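Local coordinates for putative XRE-family transcriptional regulator (Rhodococcus sp., PDB 2OFY), which probably binds DNA and regulates transcription through a helix-turn-helix of the XRE family, at residues Val31-Asp36 / Glu42-Ile47. Numbering follows the deposited sequence.
Sequences VTVAFD and ETLRKI
The backbone hydrogen bond from Ile-47 N to Thr-43 O, 2.7 Å long, spans the helical turn that carries Leu-44, whose methyl CD2 touches Val-33 on the facing helix. No hydrogen bond or salt bridge joins 31-36 to 42-47, and the surface buried between them is a modest 105 Å². The packing across the two segments is apolar and centres on one methyl group, Leu-44 CD2. It lies 3.8 Å from Val-33 CG1 and 3.9 Å from Val-33 CB, so it rests against the CB-CG1 branch of the valine. The two side chains cross at about a right angle. With CG anti to the backbone nitrogen (chi1 -177°) and CD2 roughly anti to CA, the side chain of Leu-44 is extended, and CD2 is the atom that reaches helix 30-37. The same methyl lies 4.1 Å from Ala-34 N and 4.5 Å from Ala-34 CB; the small alanine accompanies the closest backbone approach, 6.4 Å between Ala-34 CA and Leu-44 CA. Helices 30-37 and 41-48, linked by a short turn, are the two helices of the helix-turn-helix, the second probably being the recognition helix, as in XRE-family relatives. All three touching residues are buried. Val-33 also packs on Arg-25 of helix 8-25, while Val-41 at the start of helix 41-48 meets Val-31 and Ala-34. Away from the interface, in the conformer described, Arg-45 NE meets Glu-42 OE1 at 2.9 Å from the syn side of the carboxylate, 20° out of its plane, in a salt bridge; a second Arg-45 conformer makes the bridge's permanence doubtful.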
ATOM      1  N   VAL A  31     -11.779 -17.216   6.487  1.00 17.53           N
ATOM      2  CA  VAL A  31     -12.044 -16.728   7.844  1.00 16.89           C
ATOM      3  C   VAL A  31     -10.726 -16.652   8.582  1.00 16.34           C
ATOM      4  O   VAL A  31     -10.455 -15.689   9.287  1.00 16.66           O
ATOM      5  CB  VAL A  31     -12.970 -17.682   8.621  1.00 17.61           C
ATOM      6  CG1 VAL A  31     -13.076 -17.213  10.082  1.00 16.12           C
ATOM      7  CG2 VAL A  31     -14.338 -17.721   7.943  1.00 17.83           C
ATOM      8  N   THR A  32      -9.908 -17.681   8.441  1.00 14.97           N
ATOM      9  CA  THR A  32      -8.660 -17.671   9.162  1.00 16.11           C
ATOM     10  C   THR A  32      -7.751 -16.509   8.708  1.00 16.54           C
ATOM     11  O   THR A  32      -7.192 -15.772   9.529  1.00 16.37           O
ATOM     12  CB  THR A  32      -7.973 -18.988   9.007  1.00 16.57           C
ATOM     13  OG1 THR A  32      -8.860 -20.014   9.518  1.00 17.84           O
ATOM     14  CG2 THR A  32      -6.695 -18.968   9.762  1.00 18.62           C
ATOM     15  N   VAL A  33      -7.618 -16.379   7.403  1.00 15.59           N
ATOM     16  CA  VAL A  33      -6.856 -15.237   6.821  1.00 14.69           C
ATOM     17  C   VAL A  33      -7.394 -13.886   7.375  1.00 15.74           C
ATOM     18  O   VAL A  33      -6.627 -13.086   7.893  1.00 16.39           O
ATOM     19  CB  VAL A  33      -6.789 -15.281   5.290  1.00 16.22           C
ATOM     20  CG1 VAL A  33      -5.984 -14.004   4.819  1.00 14.77           C
ATOM     21  CG2 VAL A  33      -6.075 -16.559   4.824  1.00 16.63           C
ATOM     22  N   ALA A  34      -8.713 -13.652   7.264  1.00 15.51           N
ATOM     23  CA  ALA A  34      -9.352 -12.397   7.706  1.00 16.02           C
ATOM     24  C   ALA A  34      -9.100 -12.174   9.199  1.00 16.30           C
ATOM     25  O   ALA A  34      -8.664 -11.083   9.621  1.00 18.74           O
ATOM     26  CB  ALA A  34     -10.850 -12.463   7.433  1.00 15.20           C
ATOM     27  N   PHE A  35      -9.295 -13.233  10.012  1.00 16.44           N
ATOM     28  CA  PHE A  35      -9.054 -13.135  11.464  1.00 16.24           C
ATOM     29  C   PHE A  35      -7.606 -12.762  11.799  1.00 16.73           C
ATOM     30  O   PHE A  35      -7.388 -11.867  12.621  1.00 17.10           O
ATOM     31  CB  PHE A  35      -9.459 -14.406  12.230  1.00 15.74           C
ATOM     32  CG  PHE A  35      -9.111 -14.367  13.722  1.00 16.28           C
ATOM     33  CD1 PHE A  35      -9.846 -13.583  14.638  1.00 16.02           C
ATOM     34  CD2 PHE A  35      -8.033 -15.098  14.214  1.00 18.29           C
ATOM     35  CE1 PHE A  35      -9.494 -13.548  15.987  1.00 17.11           C
ATOM     36  CE2 PHE A  35      -7.680 -15.062  15.570  1.00 18.41           C
ATOM     37  CZ  PHE A  35      -8.417 -14.292  16.466  1.00 17.44           C
ATOM     38  N   ASP A  36      -6.635 -13.451  11.191  1.00 15.81           N
ATOM     39  CA  ASP A  36      -5.221 -13.233  11.484  1.00 16.41           C
ATOM     40  C   ASP A  36      -4.744 -11.857  10.987  1.00 17.14           C
ATOM     41  O   ASP A  36      -3.847 -11.279  11.593  1.00 18.30           O
ATOM     42  CB  ASP A  36      -4.326 -14.345  10.843  1.00 17.19           C
ATOM     43  CG  ASP A  36      -4.471 -15.713  11.521  1.00 19.24           C
ATOM     44  OD1 ASP A  36      -5.146 -15.845  12.583  1.00 18.19           O
ATOM     45  OD2 ASP A  36      -3.885 -16.718  10.992  1.00 21.07           O
ATOM     46  N   GLU A  42     -15.841 -10.072   4.509  1.00 17.31           N
ATOM     47  CA  GLU A  42     -16.333  -9.202   3.451  1.00 18.59           C
ATOM     48  C   GLU A  42     -15.235  -8.355   2.816  1.00 17.15           C
ATOM     49  O   GLU A  42     -15.150  -8.278   1.598  1.00 16.18           O
ATOM     50  CB  GLU A  42     -17.568  -8.345   3.852  1.00 18.21           C
ATOM     51  CG  GLU A  42     -18.860  -9.042   3.357  1.00 26.27           C
ATOM     52  CD  GLU A  42     -18.632  -9.869   2.067  1.00 32.63           C
ATOM     53  OE1 GLU A  42     -19.022 -11.072   2.034  1.00 33.11           O
ATOM     54  OE2 GLU A  42     -17.995  -9.332   1.110  1.00 37.92           O
ATOM     55  N   THR A  43     -14.379  -7.756   3.631  1.00 16.51           N
ATOM     56  CA  THR A  43     -13.262  -6.980   3.093  1.00 16.24           C
ATOM     57  C   THR A  43     -12.306  -7.852   2.257  1.00 15.96           C
ATOM     58  O   THR A  43     -11.939  -7.463   1.128  1.00 14.70           O
ATOM     59  CB  THR A  43     -12.595  -6.133   4.229  1.00 16.94           C
ATOM     60  OG1 THR A  43     -13.539  -5.165   4.703  1.00 19.51           O
ATOM     61  CG2 THR A  43     -11.285  -5.512   3.753  1.00 18.77           C
ATOM     62  N   LEU A  44     -11.954  -9.035   2.773  1.00 14.49           N
ATOM     63  CA  LEU A  44     -10.994  -9.919   2.071  1.00 15.38           C
ATOM     64  C   LEU A  44     -11.610 -10.348   0.733  1.00 14.67           C
ATOM     65  O   LEU A  44     -10.935 -10.299  -0.291  1.00 14.03           O
ATOM     66  CB  LEU A  44     -10.707 -11.139   2.922  1.00 15.58           C
ATOM     67  CG  LEU A  44      -9.661 -12.053   2.278  1.00 15.53           C
ATOM     68  CD1 LEU A  44      -8.398 -11.295   1.896  1.00 20.63           C
ATOM     69  CD2 LEU A  44      -9.403 -13.236   3.230  1.00 17.67           C
ATOM     70  N   ARG A  45     -12.897 -10.697   0.746  1.00 14.85           N
ATOM     71  CA  ARG A  45     -13.605 -11.057  -0.481  0.50 14.79           C
ATOM     72  C   ARG A  45     -13.526  -9.951  -1.530  1.00 13.75           C
ATOM     73  O   ARG A  45     -13.269 -10.202  -2.697  1.00 14.02           O
ATOM     74  CB  ARG A  45     -15.080 -11.371  -0.182  0.50 14.76           C
ATOM     75  CG  ARG A  45     -15.844 -11.862  -1.412  0.50 16.59           C
ATOM     76  CD  ARG A  45     -17.316 -12.131  -1.117  0.50 17.12           C
ATOM     77  NE  ARG A  45     -17.535 -12.795   0.169  0.50 24.09           N
ATOM     78  CZ  ARG A  45     -17.397 -14.100   0.405  0.50 23.77           C
ATOM     79  NH1 ARG A  45     -17.026 -14.942  -0.558  0.50 25.31           N
ATOM     80  NH2 ARG A  45     -17.645 -14.569   1.624  0.50 23.79           N
ATOM     81  N   LYS A  46     -13.849  -8.728  -1.096  1.00 13.89           N
ATOM     82  CA  LYS A  46     -13.815  -7.607  -1.994  1.00 13.37           C
ATOM     83  C   LYS A  46     -12.406  -7.367  -2.466  1.00 14.06           C
ATOM     84  O   LYS A  46     -12.202  -7.076  -3.645  1.00 13.82           O
ATOM     85  CB  LYS A  46     -14.346  -6.383  -1.263  1.00 12.19           C
ATOM     86  CG  LYS A  46     -15.884  -6.446  -1.160  1.00 13.79           C
ATOM     87  CD  LYS A  46     -16.387  -5.228  -0.345  1.00 20.31           C
ATOM     88  CE  LYS A  46     -17.913  -5.324  -0.225  1.00 22.35           C
ATOM     89  NZ  LYS A  46     -18.490  -4.430   0.822  1.00 27.35           N
ATOM     90  N   ILE A  47     -11.420  -7.489  -1.572  1.00 15.09           N
ATOM     91  CA  ILE A  47     -10.008  -7.303  -2.055  1.00 16.41           C
ATOM     92  C   ILE A  47      -9.676  -8.383  -3.118  1.00 17.38           C
ATOM     93  O   ILE A  47      -9.150  -8.085  -4.184  1.00 17.94           O
ATOM     94  CB  ILE A  47      -8.993  -7.358  -0.893  1.00 16.37           C
ATOM     95  CG1 ILE A  47      -9.133  -6.060  -0.055  1.00 17.41           C
ATOM     96  CG2 ILE A  47      -7.561  -7.541  -1.473  1.00 19.08           C
ATOM     97  CD1 ILE A  47      -8.522  -6.292   1.344  1.00 27.23           C
TER